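Local coordinates for protein probable dehydrogenase (Bordetella bronchiseptica, PDB 3MOI) that probably acts as an NAD(P)-dependent oxidoreductase of the Gfo/Idh/MocA family, pairing a Rossmann-fold nucleotide-binding domain with a sheet-built C-terminal domain, at residues D237-H242 and Q297-V302; M241-A246 and A314-V319; F151-F156 and V227-G232; V130-A135 and R328-I333; G121-H126 and Q182-K187. All coordinates share one frame; numbering follows the deposited sequence.

Interaction 1 of 5, residues D237-H242 and Q297-V302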
# COMPACT_ATOMS: atom_id res chain seq x y z
N ASP A 237 8.12 8.00 -7.21
CA ASP A 237 7.31 9.19 -6.99
C ASP A 237 5.90 8.84 -7.28
O ASP A 237 5.54 8.60 -8.44
CB ASP A 237 7.75 10.33 -7.90
CG ASP A 237 6.82 11.53 -7.82
OD1 ASP A 237 5.79 11.48 -7.10
OD2 ASP A 237 7.11 12.54 -8.51
N SER A 238 5.09 8.86 -6.23
CA SER A 238 3.76 8.28 -6.27
C SER A 238 2.73 9.19 -6.90
O SER A 238 1.59 8.79 -7.09
CB SER A 238 3.29 7.81 -4.86
OG SER A 238 3.68 8.69 -3.81
N ASP A 239 3.10 10.40 -7.26
CA ASP A 239 2.16 11.20 -8.03
C ASP A 239 1.87 10.52 -9.39
O ASP A 239 0.81 10.73 -9.99
CB ASP A 239 2.67 12.63 -8.16
CG ASP A 239 2.83 13.36 -6.79
OD1 ASP A 239 2.12 13.02 -5.81
OD2 ASP A 239 3.67 14.30 -6.73
N GLU A 240 2.77 9.63 -9.84
CA GLU A 240 2.45 8.76 -10.97
C GLU A 240 1.16 7.97 -10.77
O GLU A 240 0.49 7.64 -11.72
CB GLU A 240 3.59 7.79 -11.25
CG GLU A 240 3.36 6.98 -12.53
CD GLU A 240 4.61 6.25 -13.00
OE1 GLU A 240 5.70 6.55 -12.49
OE2 GLU A 240 4.49 5.34 -13.87
N MET A 241 0.82 7.64 -9.53
CA MET A 241 -0.38 6.84 -9.30
C MET A 241 -1.51 7.74 -8.90
O MET A 241 -2.62 7.28 -8.63
CB MET A 241 -0.10 5.72 -8.29
CG MET A 241 0.77 4.53 -8.87
SD MET A 241 1.28 3.43 -7.55
CE MET A 241 2.30 2.48 -8.64
N HIS A 242 -1.26 9.05 -8.92
CA HIS A 242 -2.30 10.04 -8.71
C HIS A 242 -2.26 11.11 -9.83
O HIS A 242 -1.97 12.28 -9.60
CB HIS A 242 -2.12 10.67 -7.34
CG HIS A 242 -3.30 11.45 -6.88
ND1 HIS A 242 -4.45 10.84 -6.43
CD2 HIS A 242 -3.54 12.78 -6.86
CE1 HIS A 242 -5.35 11.77 -6.14
NE2 HIS A 242 -4.82 12.95 -6.38
N GLN A 297 -7.47 19.58 -7.15
CA GLN A 297 -7.54 19.24 -5.72
C GLN A 297 -6.20 18.76 -5.15
O GLN A 297 -5.52 17.98 -5.74
CB GLN A 297 -8.56 18.17 -5.44
CG GLN A 297 -9.97 18.59 -5.53
CD GLN A 297 -10.30 19.76 -4.62
OE1 GLN A 297 -9.73 19.91 -3.53
NE2 GLN A 297 -11.23 20.61 -5.09
N PRO A 298 -5.84 19.25 -3.96
CA PRO A 298 -4.64 18.78 -3.28
C PRO A 298 -4.85 17.39 -2.73
O PRO A 298 -6.00 16.96 -2.58
CB PRO A 298 -4.49 19.78 -2.13
CG PRO A 298 -5.22 20.95 -2.59
CD PRO A 298 -6.42 20.39 -3.27
N HIS A 299 -3.76 16.72 -2.40
CA HIS A 299 -3.82 15.26 -2.03
C HIS A 299 -2.54 14.87 -1.29
O HIS A 299 -1.56 15.61 -1.34
CB HIS A 299 -3.98 14.39 -3.28
CG HIS A 299 -2.71 14.18 -4.04
ND1 HIS A 299 -1.99 13.00 -3.97
CD2 HIS A 299 -2.02 14.98 -4.88
CE1 HIS A 299 -0.92 13.09 -4.73
NE2 HIS A 299 -0.91 14.28 -5.31
N PHE A 300 -2.51 13.73 -0.63
CA PHE A 300 -1.24 13.31 -0.02
C PHE A 300 -0.98 11.84 -0.33
O PHE A 300 -1.50 10.93 0.32
CB PHE A 300 -1.28 13.55 1.49
CG PHE A 300 0.06 13.51 2.14
CD1 PHE A 300 0.95 14.53 1.94
CD2 PHE A 300 0.40 12.47 2.98
CE1 PHE A 300 2.19 14.53 2.54
CE2 PHE A 300 1.65 12.43 3.58
CZ PHE A 300 2.57 13.48 3.35
N GLY A 301 -0.17 11.61 -1.34
CA GLY A 301 -0.01 10.24 -1.87
C GLY A 301 -1.39 9.77 -2.30
O GLY A 301 -2.29 10.60 -2.58
N VAL A 302 -1.57 8.47 -2.29
CA VAL A 302 -2.86 7.92 -2.59
C VAL A 302 -3.49 7.29 -1.39
O VAL A 302 -2.82 6.85 -0.50
CB VAL A 302 -2.84 6.92 -3.77
CG1 VAL A 302 -1.59 7.11 -4.71
CG2 VAL A 302 -3.12 5.55 -3.31
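Two histidine rings, H242 and H299, lie face to face across this buried contact, their centroids 3.8 Å apart and their planes inclined by 23°. The side chains reach toward each other tip to tip, and H242 CD2 sits over the centre of the H299 ring, 3.3 Å from H299 CG. H242 presents its ring with CG anti to the backbone N (chi1 -166°). The H299 ring is held by its nitrogens: ND1 donates to G301 O at 2.8 Å, with that oxygen lying in the ring plane, while NE2 is bonded to L245 O. Two carbonyl partners would tend to favour a doubly protonated ring. Both segments belong to the C-terminal domain; 237-242 holds a short 3-10 turn in the loop after strand 225-231, opened by an Asx turn in which D239 N donates to D237 OD1, and 297-302 leads into strand 302-307. From this turn D239 brings OD1 to the edge of the H299 ring, 3.2 Å from H299 CE1, the carboxylate and ring planes being 70° apart, and its OD2 forms a salt bridge with K252. Next to the stack, M241 CB rests 4.1 Å from V302 CG1, and S238 OG bonds to Y153 N of the neighbouring strand.

Interaction 2 of 5, residues M241-A246 and A314-V319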
# COMPACT_ATOMS: atom_id res chain seq x y z
N MET A 241 0.82 7.64 -9.53
CA MET A 241 -0.38 6.84 -9.30
C MET A 241 -1.51 7.74 -8.90
O MET A 241 -2.62 7.28 -8.63
CB MET A 241 -0.10 5.72 -8.29
CG MET A 241 0.77 4.53 -8.87
SD MET A 241 1.28 3.43 -7.55
CE MET A 241 2.30 2.48 -8.64
N HIS A 242 -1.26 9.05 -8.92
CA HIS A 242 -2.30 10.04 -8.71
C HIS A 242 -2.26 11.11 -9.83
O HIS A 242 -1.97 12.28 -9.60
CB HIS A 242 -2.12 10.67 -7.34
CG HIS A 242 -3.30 11.45 -6.88
ND1 HIS A 242 -4.45 10.84 -6.43
CD2 HIS A 242 -3.54 12.78 -6.86
CE1 HIS A 242 -5.35 11.77 -6.14
NE2 HIS A 242 -4.82 12.95 -6.38
N PHE A 243 -2.53 10.66 -11.06
CA PHE A 243 -2.77 11.53 -12.25
C PHE A 243 -1.69 12.57 -12.52
O PHE A 243 -1.94 13.57 -13.22
CB PHE A 243 -4.13 12.20 -12.10
CG PHE A 243 -5.19 11.29 -11.56
CD1 PHE A 243 -5.86 10.41 -12.41
CD2 PHE A 243 -5.49 11.27 -10.18
CE1 PHE A 243 -6.83 9.55 -11.92
CE2 PHE A 243 -6.46 10.40 -9.66
CZ PHE A 243 -7.14 9.53 -10.55
N TRP A 244 -0.49 12.32 -11.99
CA TRP A 244 0.63 13.28 -12.08
C TRP A 244 0.20 14.69 -11.64
O TRP A 244 0.56 15.67 -12.27
CB TRP A 244 1.26 13.29 -13.50
CG TRP A 244 2.16 12.15 -13.78
CD1 TRP A 244 1.95 11.11 -14.68
CD2 TRP A 244 3.43 11.90 -13.18
NE1 TRP A 244 3.01 10.24 -14.65
CE2 TRP A 244 3.94 10.71 -13.75
CE3 TRP A 244 4.19 12.56 -12.22
CZ2 TRP A 244 5.16 10.17 -13.36
CZ3 TRP A 244 5.42 12.03 -11.85
CH2 TRP A 244 5.88 10.84 -12.41
N LEU A 245 -0.61 14.76 -10.56
CA LEU A 245 -0.77 15.98 -9.74
C LEU A 245 0.22 16.07 -8.58
O LEU A 245 0.40 15.13 -7.85
CB LEU A 245 -2.11 15.97 -9.01
CG LEU A 245 -3.46 16.12 -9.67
CD1 LEU A 245 -4.31 16.77 -8.60
CD2 LEU A 245 -3.42 16.97 -10.95
N ALA A 246 0.78 17.25 -8.32
CA ALA A 246 1.50 17.44 -7.05
C ALA A 246 0.54 17.55 -5.89
O ALA A 246 -0.65 17.80 -6.05
CB ALA A 246 2.44 18.62 -7.08
N ALA A 314 -9.12 9.32 -3.91
CA ALA A 314 -9.14 10.76 -4.15
C ALA A 314 -8.80 10.96 -5.60
O ALA A 314 -7.99 10.22 -6.13
CB ALA A 314 -8.16 11.49 -3.28
N SER A 315 -9.43 11.94 -6.24
CA SER A 315 -9.14 12.30 -7.61
C SER A 315 -8.75 13.77 -7.69
O SER A 315 -8.85 14.52 -6.69
CB SER A 315 -10.39 12.07 -8.46
OG SER A 315 -11.28 13.18 -8.40
N PRO A 316 -8.35 14.20 -8.87
CA PRO A 316 -8.10 15.63 -9.06
C PRO A 316 -9.32 16.54 -8.89
O PRO A 316 -9.15 17.72 -8.68
CB PRO A 316 -7.61 15.72 -10.53
CG PRO A 316 -7.38 14.33 -10.96
CD PRO A 316 -8.34 13.50 -10.15
N GLU A 317 -10.52 16.00 -8.99
CA GLU A 317 -11.74 16.77 -8.89
C GLU A 317 -12.60 16.40 -7.65
O GLU A 317 -13.57 17.08 -7.34
CB GLU A 317 -12.56 16.62 -10.19
CG GLU A 317 -12.62 17.87 -11.10
CD GLU A 317 -11.72 17.82 -12.38
OE1 GLU A 317 -11.65 16.76 -13.09
OE2 GLU A 317 -11.10 18.89 -12.66
N GLY A 318 -12.28 15.32 -6.94
CA GLY A 318 -13.17 14.87 -5.89
C GLY A 318 -12.85 13.47 -5.52
O GLY A 318 -11.67 13.14 -5.28
N VAL A 319 -13.86 12.61 -5.46
CA VAL A 319 -13.61 11.22 -5.14
C VAL A 319 -14.13 10.26 -6.20
O VAL A 319 -15.28 10.33 -6.65
CB VAL A 319 -14.23 10.83 -3.80
CG1 VAL A 319 -14.08 9.35 -3.61
CG2 VAL A 319 -13.57 11.66 -2.62
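F243 packs on P316, the two side chains crossing at about a right angle. At the root, F243 CB is 4.0 Å from P316 CG, and F243 CG meets the same carbon slightly closer. One atom farther out, F243 CD2 approaches P316 CD to 3.6 Å, the closest point of the pair. F243 CE2 still feels P316 CD but also comes edge-on to the carbonyl oxygen of A314, and at F243 CZ the proline is receding, with CD 4.2 Å away. P316 CD therefore stands over the ring face, 24° off the normal, a CH-pi contact. The other ring partner is H242: F243 CD2 lies over the centre of the imidazole, on the face opposite the one stacked on H299, and H242 CE1 points near the ring plane at A314 O, 3.1 Å away. L245 CD1 completes the patch, 4.0 Å from P316 CB. The proline belongs to the turn joining strands 310-314 and 318-323, where S315 OG accepts from E317 N at 3.0 Å in an ST turn and is also bonded to E329. Between the segments the attraction is thus mainly dispersive, through ring faces and proline carbons, with a probable electrostatic share from the imidazole C-H, which is polarised and faces a carbonyl oxygen.

Interaction 3 of 5, residues F151-F156 and V227-G232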
# COMPACT_ATOMS: atom_id res chain seq x y z
N PHE A 151 -0.48 5.45 0.82
CA PHE A 151 0.97 5.52 0.66
C PHE A 151 1.37 6.80 -0.04
O PHE A 151 0.57 7.41 -0.71
CB PHE A 151 1.54 4.27 -0.05
CG PHE A 151 0.94 4.04 -1.41
CD1 PHE A 151 -0.27 3.36 -1.53
CD2 PHE A 151 1.54 4.58 -2.55
CE1 PHE A 151 -0.86 3.19 -2.76
CE2 PHE A 151 0.95 4.43 -3.80
CZ PHE A 151 -0.25 3.73 -3.91
N ASN A 152 2.61 7.22 0.16
CA ASN A 152 3.13 8.43 -0.44
C ASN A 152 4.60 8.17 -0.56
O ASN A 152 5.20 7.87 0.43
CB ASN A 152 2.88 9.61 0.48
CG ASN A 152 2.94 10.97 -0.25
OD1 ASN A 152 3.23 11.02 -1.43
ND2 ASN A 152 2.67 12.08 0.48
N TYR A 153 5.14 8.15 -1.75
CA TYR A 153 6.59 8.14 -2.00
C TYR A 153 6.93 9.52 -2.57
O TYR A 153 6.26 10.02 -3.50
CB TYR A 153 6.97 7.03 -3.02
CG TYR A 153 6.63 5.63 -2.53
CD1 TYR A 153 5.33 5.23 -2.37
CD2 TYR A 153 7.63 4.73 -2.20
CE1 TYR A 153 5.03 3.96 -1.89
CE2 TYR A 153 7.33 3.47 -1.72
CZ TYR A 153 6.05 3.09 -1.55
OH TYR A 153 5.79 1.82 -1.09
N THR A 154 8.02 10.10 -2.07
CA THR A 154 8.20 11.58 -2.04
C THR A 154 9.67 11.91 -2.11
O THR A 154 10.49 10.97 -2.08
CB THR A 154 7.67 12.00 -0.73
OG1 THR A 154 6.31 12.37 -0.89
CG2 THR A 154 8.43 13.02 -0.10
N ASP A 155 10.01 13.21 -2.21
CA ASP A 155 11.42 13.62 -2.17
C ASP A 155 11.78 14.46 -0.95
O ASP A 155 12.82 15.18 -0.95
CB ASP A 155 11.78 14.37 -3.44
CG ASP A 155 11.11 15.74 -3.54
OD1 ASP A 155 11.31 16.38 -4.64
OD2 ASP A 155 10.40 16.13 -2.55
N PHE A 156 11.00 14.29 0.10
CA PHE A 156 11.01 15.11 1.28
C PHE A 156 12.40 15.18 1.88
O PHE A 156 12.92 16.25 2.20
CB PHE A 156 10.00 14.55 2.30
CG PHE A 156 10.11 15.14 3.67
CD1 PHE A 156 9.32 16.24 4.04
CD2 PHE A 156 10.94 14.59 4.60
CE1 PHE A 156 9.41 16.81 5.31
CE2 PHE A 156 11.02 15.13 5.89
CZ PHE A 156 10.26 16.26 6.24
N VAL A 227 -3.44 0.74 6.63
CA VAL A 227 -2.02 0.61 6.36
C VAL A 227 -1.54 1.98 5.93
O VAL A 227 -2.18 2.63 5.12
CB VAL A 227 -1.80 -0.42 5.19
CG1 VAL A 227 -0.45 -0.21 4.46
CG2 VAL A 227 -1.91 -1.83 5.70
N MET A 228 -0.37 2.39 6.42
CA MET A 228 0.22 3.70 6.13
C MET A 228 1.67 3.40 5.77
O MET A 228 2.39 2.73 6.54
CB MET A 228 0.10 4.57 7.38
CG MET A 228 0.74 5.94 7.39
SD MET A 228 0.69 6.79 9.04
CE MET A 228 -0.71 5.96 9.55
N VAL A 229 2.08 3.83 4.58
CA VAL A 229 3.42 3.67 4.09
C VAL A 229 3.92 5.00 3.56
O VAL A 229 3.21 5.70 2.84
CB VAL A 229 3.49 2.63 2.92
CG1 VAL A 229 4.87 2.71 2.21
CG2 VAL A 229 3.22 1.22 3.39
N TYR A 230 5.16 5.34 3.87
CA TYR A 230 5.75 6.66 3.48
C TYR A 230 7.22 6.44 3.21
O TYR A 230 7.90 5.79 4.01
CB TYR A 230 5.64 7.71 4.60
CG TYR A 230 6.05 9.04 4.08
CD1 TYR A 230 5.11 9.96 3.69
CD2 TYR A 230 7.40 9.36 3.88
CE1 TYR A 230 5.49 11.16 3.19
CE2 TYR A 230 7.77 10.51 3.37
CZ TYR A 230 6.80 11.43 3.01
OH TYR A 230 7.16 12.65 2.47
N SER A 231 7.70 7.01 2.11
CA SER A 231 9.15 7.04 1.81
C SER A 231 9.52 8.35 1.11
O SER A 231 8.78 8.84 0.23
CB SER A 231 9.51 5.88 0.91
OG SER A 231 10.88 5.84 0.62
N GLY A 232 10.64 8.94 1.52
CA GLY A 232 10.99 10.33 1.16
C GLY A 232 12.34 10.47 0.50
O GLY A 232 12.87 11.55 0.43
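N152 and Y230 lie side by side and point the same way, N152 CB 3.9 Å from Y230 CD1, with the amide and phenol planes 74° apart. Y230 has CG anti to its backbone N (chi1 -171°), and N152 O sits above one face of the ring, toward its rim. The same oxygen accepts S231 N at 3.1 Å with an N-H...O angle of 159°, while N152 N donates to V229 O, also at 3.1 Å. These bonds join neighbouring parallel strands, 145-153 and 225-231, in the middle of the mixed sheet of the C-terminal domain. N152 and Y230 share one face; Y230 packs there on helices 174-177 and 179-190, its OH finding Q178, and N152 on S238 and F300. F151, Y153, V229 and S231 occupy the other face, which meets the second subunit, as the open sheet face does in many relatives. There Y153, its CG anti to the carbonyl carbon, crosses V229 obliquely and brings OH to 3.5 Å from V229 CG1, while its CD2 lies 3.8 Å from S231 CB. That hydroxyl bonds N149 of the second subunit. F151 touches V229 CB with its CB alone, at 3.9 Å, and turns its ring toward F151 of the second subunit.

Interaction 4 of 5, residues V130-A135 and R328-I333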
# COMPACT_ATOMS: atom_id res chain seq x y z
N VAL A 130 -10.20 14.75 1.29
CA VAL A 130 -10.32 14.01 2.54
C VAL A 130 -11.63 14.29 3.23
O VAL A 130 -12.29 13.41 3.75
CB VAL A 130 -9.18 14.34 3.48
CG1 VAL A 130 -9.42 13.70 4.82
CG2 VAL A 130 -7.81 13.90 2.82
N ARG A 131 -12.05 15.52 3.21
CA ARG A 131 -13.38 15.84 3.74
C ARG A 131 -14.44 15.15 2.92
O ARG A 131 -15.44 14.64 3.46
CB ARG A 131 -13.60 17.33 3.69
CG ARG A 131 -14.95 17.84 4.24
CD ARG A 131 -14.79 19.38 4.45
NE ARG A 131 -15.98 20.12 4.03
CZ ARG A 131 -16.67 20.96 4.80
NH1 ARG A 131 -16.32 21.19 6.08
NH2 ARG A 131 -17.73 21.59 4.29
N THR A 132 -14.22 15.10 1.62
CA THR A 132 -15.18 14.42 0.75
C THR A 132 -15.24 12.95 1.04
O THR A 132 -16.34 12.43 1.06
CB THR A 132 -14.91 14.62 -0.74
OG1 THR A 132 -14.71 16.01 -0.98
CG2 THR A 132 -16.10 14.11 -1.57
N LEU A 133 -14.09 12.32 1.27
CA LEU A 133 -14.07 10.89 1.62
C LEU A 133 -14.85 10.69 2.90
O LEU A 133 -15.64 9.77 2.98
CB LEU A 133 -12.63 10.29 1.73
CG LEU A 133 -11.76 10.11 0.45
CD1 LEU A 133 -10.24 10.08 0.74
CD2 LEU A 133 -12.10 8.89 -0.42
N ARG A 134 -14.67 11.58 3.89
CA ARG A 134 -15.44 11.48 5.15
C ARG A 134 -16.94 11.56 4.83
O ARG A 134 -17.73 10.67 5.19
CB ARG A 134 -15.04 12.54 6.20
CG ARG A 134 -15.91 12.53 7.47
CD ARG A 134 -15.67 13.80 8.44
NE ARG A 134 -14.88 13.34 9.59
CZ ARG A 134 -15.21 13.31 10.89
NH1 ARG A 134 -16.32 13.87 11.39
NH2 ARG A 134 -14.32 12.73 11.71
N ALA A 135 -17.34 12.61 4.13
CA ALA A 135 -18.80 12.75 3.86
C ALA A 135 -19.38 11.44 3.26
O ALA A 135 -20.41 10.92 3.72
CB ALA A 135 -19.06 13.94 2.99
N ARG A 328 -17.98 5.90 -10.56
CA ARG A 328 -18.56 7.24 -10.73
C ARG A 328 -17.75 8.22 -9.87
O ARG A 328 -17.01 7.79 -8.98
CB ARG A 328 -20.05 7.26 -10.37
CG ARG A 328 -20.35 7.26 -8.87
CD ARG A 328 -21.77 6.73 -8.53
NE ARG A 328 -21.86 6.33 -7.11
CZ ARG A 328 -22.09 7.16 -6.09
NH1 ARG A 328 -22.29 8.47 -6.29
NH2 ARG A 328 -22.13 6.67 -4.84
N GLU A 329 -17.87 9.52 -10.16
CA GLU A 329 -17.08 10.58 -9.54
C GLU A 329 -17.99 11.49 -8.70
O GLU A 329 -19.12 11.75 -9.07
CB GLU A 329 -16.29 11.39 -10.59
CG GLU A 329 -15.14 12.28 -10.01
CD GLU A 329 -14.01 12.62 -11.02
OE1 GLU A 329 -14.26 12.46 -12.25
OE2 GLU A 329 -12.91 13.08 -10.60
N VAL A 330 -17.49 11.92 -7.54
CA VAL A 330 -18.17 12.89 -6.69
C VAL A 330 -17.30 14.13 -6.56
O VAL A 330 -16.20 14.04 -6.08
CB VAL A 330 -18.39 12.31 -5.28
CG1 VAL A 330 -19.02 13.39 -4.33
CG2 VAL A 330 -19.24 11.05 -5.37
N PRO A 331 -17.79 15.29 -6.98
CA PRO A 331 -17.00 16.50 -6.76
C PRO A 331 -16.67 16.80 -5.29
O PRO A 331 -17.45 16.52 -4.39
CB PRO A 331 -17.90 17.61 -7.33
CG PRO A 331 -19.25 17.02 -7.37
CD PRO A 331 -18.99 15.61 -7.77
N ALA A 332 -15.51 17.40 -5.08
CA ALA A 332 -15.05 17.80 -3.79
C ALA A 332 -15.93 18.86 -3.14
O ALA A 332 -16.21 19.92 -3.71
CB ALA A 332 -13.63 18.32 -3.91
N ILE A 333 -16.34 18.59 -1.91
CA ILE A 333 -17.08 19.56 -1.15
C ILE A 333 -16.45 20.98 -1.24
O ILE A 333 -15.28 21.17 -0.95
CB ILE A 333 -17.32 19.09 0.28
CG1 ILE A 333 -18.26 17.85 0.24
CG2 ILE A 333 -17.96 20.23 1.08
CD1 ILE A 333 -18.49 17.12 1.62
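Segment 130-135 of helix 128-139 comes nearest to segment 328-333 just past the end of strand 326-331, where the CA atoms of T132 and A332 are 5.7 Å apart. T132 carries the middle of the contact with both of its branches. Its OG1, anti to the carbonyl carbon and beside the backbone N (chi1 -48°), accepts the backbone N-H of I333 at 3.2 Å with an angle of 152°, and is also bonded to the carbonyl of P128 one turn earlier in the helix. The hydroxyl is therefore gripped from two directions, linking the helix backbone to the chain leaving the strand. The methyl CG2 serves the apolar side: it is 4.1 Å from V330 CG1, the two side chains sliding past each other in opposite directions, and it packs on V319 of the adjoining strand as well. I333 then clasps the helix on the outer side. With its chain extended at chi2 (173°), CD1 reaches A135 CB at 3.5 Å. Its other branch, CG2, meets the guanidinium of R131 at the edge and in the plane, 3.5 Å from R131 NH2 and 3.6 Å from R131 NE; the two side chains cross at about a right angle. This outer part of the contact lies at the surface, whereas T132 itself is buried. L133 and V130 of the same helix turn to strands 318-323 and 302-307. A helix laid on a mixed sheet and fastened at its outermost strand, here 326-331, fits the two-layer alpha/beta architecture of the Gfo/Idh/MocA C-terminal domain.

Interaction 5 of 5, residues G121-H126 and Q182-K187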
# COMPACT_ATOMS: atom_id res chain seq x y z
N GLY A 121 -3.69 22.48 11.68
CA GLY A 121 -2.85 23.69 11.59
C GLY A 121 -2.55 23.95 10.11
O GLY A 121 -1.68 24.68 9.74
N THR A 122 -3.41 23.40 9.28
CA THR A 122 -3.28 23.01 7.85
C THR A 122 -2.70 21.61 7.70
O THR A 122 -1.56 21.43 7.28
CB THR A 122 -2.74 23.98 6.83
OG1 THR A 122 -3.40 25.26 6.90
CG2 THR A 122 -3.12 23.40 5.44
N SER A 123 -3.49 20.62 8.09
CA SER A 123 -3.13 19.33 7.69
C SER A 123 -3.70 19.02 6.30
O SER A 123 -4.62 19.69 5.77
CB SER A 123 -3.50 18.27 8.75
OG SER A 123 -4.86 17.96 8.75
N ARG A 124 -3.16 17.96 5.73
CA ARG A 124 -3.69 17.46 4.48
C ARG A 124 -5.04 16.88 4.78
O ARG A 124 -5.78 16.63 3.87
CB ARG A 124 -2.75 16.43 3.90
CG ARG A 124 -1.39 17.05 3.52
CD ARG A 124 -1.33 17.41 2.06
NE ARG A 124 -1.89 18.75 1.81
CZ ARG A 124 -1.15 19.81 1.49
NH1 ARG A 124 -1.72 20.99 1.26
NH2 ARG A 124 0.17 19.69 1.40
N SER A 125 -5.40 16.67 6.06
CA SER A 125 -6.79 16.29 6.35
C SER A 125 -7.81 17.42 6.17
O SER A 125 -9.02 17.19 6.07
CB SER A 125 -6.94 15.61 7.72
OG SER A 125 -6.83 16.51 8.79
N HIS A 126 -7.33 18.65 6.09
CA HIS A 126 -8.22 19.73 5.63
C HIS A 126 -8.45 19.70 4.10
O HIS A 126 -9.37 20.36 3.62
CB HIS A 126 -7.68 21.10 6.03
CG HIS A 126 -7.60 21.30 7.48
ND1 HIS A 126 -8.68 21.68 8.24
CD2 HIS A 126 -6.55 21.17 8.33
CE1 HIS A 126 -8.31 21.77 9.51
NE2 HIS A 126 -7.02 21.46 9.59
N GLN A 182 -0.98 11.62 7.18
CA GLN A 182 -1.69 10.40 6.94
C GLN A 182 -2.50 10.04 8.17
O GLN A 182 -3.65 9.63 8.08
CB GLN A 182 -0.71 9.28 6.58
CG GLN A 182 -0.02 9.51 5.25
CD GLN A 182 1.06 8.57 4.95
OE1 GLN A 182 1.90 8.35 5.77
NE2 GLN A 182 1.09 8.03 3.73
N ILE A 183 -1.91 10.21 9.35
CA ILE A 183 -2.59 9.80 10.52
C ILE A 183 -3.84 10.64 10.62
O ILE A 183 -4.90 10.12 10.89
CB ILE A 183 -1.72 9.98 11.77
CG1 ILE A 183 -0.48 9.08 11.73
CG2 ILE A 183 -2.52 9.72 13.08
CD1 ILE A 183 0.52 9.44 12.84
N ASP A 184 -3.74 11.95 10.43
CA ASP A 184 -4.91 12.80 10.60
C ASP A 184 -5.97 12.49 9.58
O ASP A 184 -7.17 12.58 9.87
CB ASP A 184 -4.57 14.28 10.49
CG ASP A 184 -3.76 14.79 11.67
OD1 ASP A 184 -3.87 14.23 12.78
OD2 ASP A 184 -2.99 15.73 11.46
N SER A 185 -5.54 12.08 8.37
CA SER A 185 -6.51 11.77 7.33
C SER A 185 -7.25 10.50 7.68
O SER A 185 -8.50 10.39 7.47
CB SER A 185 -5.82 11.66 5.98
OG SER A 185 -5.21 12.93 5.72
N ILE A 186 -6.51 9.54 8.24
CA ILE A 186 -7.12 8.28 8.62
C ILE A 186 -8.14 8.54 9.70
O ILE A 186 -9.27 8.15 9.58
CB ILE A 186 -6.07 7.30 9.05
CG1 ILE A 186 -5.23 6.85 7.84
CG2 ILE A 186 -6.68 6.12 9.68
CD1 ILE A 186 -3.97 6.13 8.22
N LYS A 187 -7.80 9.28 10.73
CA LYS A 187 -8.80 9.66 11.70
C LYS A 187 -10.00 10.43 11.14
O LYS A 187 -11.15 10.24 11.58
CB LYS A 187 -8.15 10.50 12.74
CG LYS A 187 -7.11 9.73 13.60
CD LYS A 187 -7.03 10.43 14.96
CE LYS A 187 -6.15 11.56 14.97
NZ LYS A 187 -6.07 12.11 16.34
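A small, close-fitting van der Waals contact between S123, S125 and the D184-S185 step of a helix forms where the segment after Rossmann strand 118-120 passes helix 179-190; the centre of the contact lies about 6 Å from the centre of the chain. Only short side chains lie between the backbones, which lets the CA atoms of S125 and S185 come within 4.6 Å. S125 OG takes the crowded position between its own backbone N and carbonyl carbon (chi1 74°) and comes to 3.6 Å from D184 CB, while S125 CB rests 3.7 Å from D184 O. S123 approaches the carboxylate of the same aspartate, its CB 3.7 Å from D184 OD2. S185 OG stands 3.8 Å from both S125 N and S125 CB. Several polar atoms have partners outside the contact: S125 OG is bonded to R360 NE, D184 OD1 to T368 OG1, and S185 OG to the carbonyl of H181 one helical turn back. Within 121-126 the 3-10 turn is pinned by H126 N donating to S123 O at 2.9 Å, and R124 leads its guanidinium away from 182-187 into a salt bridge with E247. Such a turn, joining the last strand of the nucleotide-binding sheet to helix 128-139 and resting on a helix of the second domain, is consistent with the interdomain junction of Gfo/Idh/MocA-type dehydrogenases.

From the N terminus, interaction 5 opens first, as the chain leaves the Rossmann sheet, and closes on helix 179-190. Before it closes, helix 128-139 opens interaction 4 and strand 145-153 opens interaction 3, so both cross it. Interaction 3 closes at strand 225-231, and the loop after that strand starts interactions 1 and 2 together, sharing M241 and H242; interaction 1 closes at 297-302 and interaction 2 at 314-319. Interaction 4 ends only at 328-333, enclosing interactions 1, 2 and 3. Interactions 1 and 2 tie the loop after strand 225-231 to strand ends of the mixed sheet, interactions 3 and 4 serve its middle and its edge, and interaction 5 joins the two domains.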